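Local coordinates for SusD superfamily protein (Bacteroides vulgatus ATCC 8482, PDB 3JQ0) that probably binds sugars or other glycan-derived nutrients at the outer membrane, at residues Q161-A166 with A183-L188. Sequence-based numbering, arbitrary orientation.
Sequences QASENA and AATQML
Successive antiparallel helices of the TPR-like helical scaffold characteristic of SusD proteins, 149-167 and 182-199, meet here through S163 and E164 on the first and T185 and Q186 on the second. The short segments run at 150° to each other with axes 9.6 Å apart, and the interface between them is largely polar. T185 OG1 donates a hydrogen bond of 2.7 Å to S163 OG. That serine oxygen is also bonded to the backbone oxygen of G105 on helix 97-122, while T185 OG1 is in addition bonded to W180 NE1, so a short polar chain links the indole to a third helix. The S163 hydroxyl is carried toward the threonine with OG anti to its own backbone nitrogen. T185 uses both branches: beside the hydroxyl, its methyl CG2 packs 3.8 Å from S163 CB and lies 4.0 Å from the backbone N of E164. A valine at T185 would probably leave S163 OG without its donor and W180 NE1 without its acceptor. The next residue on each helix, E164 and Q186, forms the second link, their side chains crossing nearly at right angles. Q186, bent at chi2, turns its amide back across the interface, where NE2 also lies 3.6 Å from E164 CB. Its amide OE1 is bonded to N216 on helix 204-217, which helps fix the flip of the group, and E164 OE1 also takes a salt bridge from K189, which probably steadies the carboxylate's charge. Carboxylate and amide are almost coplanar, 13° apart, and Q186 NE2 reaches the anti lone pair of E164 OE1 over 3.0 Å in a nearly straight bond, 168° at the hydrogen.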
loop_
_atom_site.group_PDB
_atom_site.type_symbol
_atom_site.label_atom_id
_atom_site.label_comp_id
_atom_site.label_asym_id
_atom_site.label_seq_id
_atom_site.Cartn_x
_atom_site.Cartn_y
_atom_site.Cartn_z
ATOM N N GLN A 161 0.348 -16.825 14.281
ATOM C CA GLN A 161 1.111 -17.828 15.028
ATOM C C GLN A 161 1.203 -19.130 14.227
ATOM O O GLN A 161 2.255 -19.736 14.147
ATOM C CB GLN A 161 0.473 -18.033 16.415
ATOM C CG GLN A 161 1.119 -19.114 17.287
ATOM C CD GLN A 161 0.306 -19.311 18.562
ATOM O OE1 GLN A 161 -0.908 -19.598 18.506
ATOM N NE2 GLN A 161 0.935 -19.147 19.687
ATOM N N ALA A 162 0.073 -19.591 13.686
ATOM C CA ALA A 162 0.064 -20.814 12.895
ATOM C C ALA A 162 1.009 -20.697 11.698
ATOM O O ALA A 162 1.752 -21.622 11.348
ATOM C CB ALA A 162 -1.340 -21.192 12.460
ATOM N N SER A 163 0.976 -19.533 11.041
ATOM C CA SER A 163 1.821 -19.289 9.872
ATOM C C SER A 163 3.303 -19.347 10.245
ATOM O O SER A 163 4.090 -20.055 9.606
ATOM C CB SER A 163 1.473 -17.940 9.269
ATOM O OG SER A 163 2.350 -17.651 8.168
ATOM N N GLU A 164 3.690 -18.563 11.244
ATOM C CA GLU A 164 5.113 -18.476 11.602
ATOM C C GLU A 164 5.605 -19.825 12.106
ATOM O O GLU A 164 6.756 -20.196 11.860
ATOM C CB GLU A 164 5.385 -17.340 12.567
ATOM C CG GLU A 164 4.885 -17.546 13.950
ATOM C CD GLU A 164 5.031 -16.320 14.848
ATOM O OE1 GLU A 164 5.731 -15.352 14.523
ATOM O OE2 GLU A 164 4.489 -16.398 15.974
ATOM N N ASN A 165 4.749 -20.564 12.812
ATOM C CA ASN A 165 5.153 -21.885 13.286
ATOM C C ASN A 165 5.358 -22.866 12.151
ATOM O O ASN A 165 6.282 -23.670 12.168
ATOM C CB ASN A 165 4.120 -22.422 14.266
ATOM C CG ASN A 165 4.184 -21.782 15.620
ATOM O OD1 ASN A 165 5.104 -21.002 15.908
ATOM N ND2 ASN A 165 3.173 -22.064 16.455
ATOM N N ALA A 166 4.501 -22.793 11.137
ATOM C CA ALA A 166 4.643 -23.660 9.947
ATOM C C ALA A 166 5.942 -23.322 9.179
ATOM O O ALA A 166 6.661 -24.225 8.768
ATOM C CB ALA A 166 3.434 -23.525 9.030
ATOM N N ALA A 183 8.936 -13.943 5.875
ATOM C CA ALA A 183 9.153 -12.539 6.128
ATOM C C ALA A 183 7.862 -11.752 5.901
ATOM O O ALA A 183 7.643 -10.747 6.560
ATOM C CB ALA A 183 10.297 -11.976 5.275
ATOM N N ALA A 184 7.009 -12.192 4.985
ATOM C CA ALA A 184 5.708 -11.563 4.796
ATOM C C ALA A 184 4.859 -11.717 6.074
ATOM O O ALA A 184 4.214 -10.773 6.562
ATOM C CB ALA A 184 4.965 -12.116 3.587
ATOM N N THR A 185 4.848 -12.928 6.652
ATOM C CA THR A 185 4.143 -13.144 7.926
ATOM C C THR A 185 4.728 -12.246 9.033
ATOM O O THR A 185 3.951 -11.699 9.825
ATOM C CB THR A 185 4.166 -14.615 8.342
ATOM O OG1 THR A 185 3.313 -15.279 7.432
ATOM C CG2 THR A 185 3.643 -14.804 9.772
ATOM N N GLN A 186 6.039 -12.084 9.133
ATOM C CA GLN A 186 6.608 -11.209 10.159
ATOM C C GLN A 186 6.238 -9.733 9.952
ATOM O O GLN A 186 5.962 -9.046 10.913
ATOM C CB GLN A 186 8.111 -11.391 10.296
ATOM C CG GLN A 186 8.494 -12.787 10.765
ATOM C CD GLN A 186 7.899 -13.120 12.110
ATOM O OE1 GLN A 186 8.127 -12.407 13.107
ATOM N NE2 GLN A 186 7.130 -14.203 12.153
HETATM N N MSE A 187 6.177 -9.273 8.687
HETATM C CA MSE A 187 5.699 -7.925 8.407
HETATM C C MSE A 187 4.271 -7.762 8.903
HETATM O O MSE A 187 3.932 -6.780 9.580
HETATM C CB MSE A 187 5.748 -7.634 6.898
HETATM C CG MSE A 187 7.102 -7.236 6.340
HETATM SE SE MSE A 187 7.846 -5.624 7.103
HETATM C CE MSE A 187 6.529 -4.373 6.589
ATOM N N LEU A 188 3.392 -8.682 8.541
ATOM C CA LEU A 188 1.994 -8.613 8.931
ATOM C C LEU A 188 1.880 -8.679 10.456
ATOM O O LEU A 188 1.087 -7.960 11.063
ATOM C CB LEU A 188 1.233 -9.758 8.284
ATOM C CG LEU A 188 -0.208 -9.922 8.757
ATOM C CD1 LEU A 188 -1.060 -8.697 8.438
ATOM C CD2 LEU A 188 -0.810 -11.191 8.137
#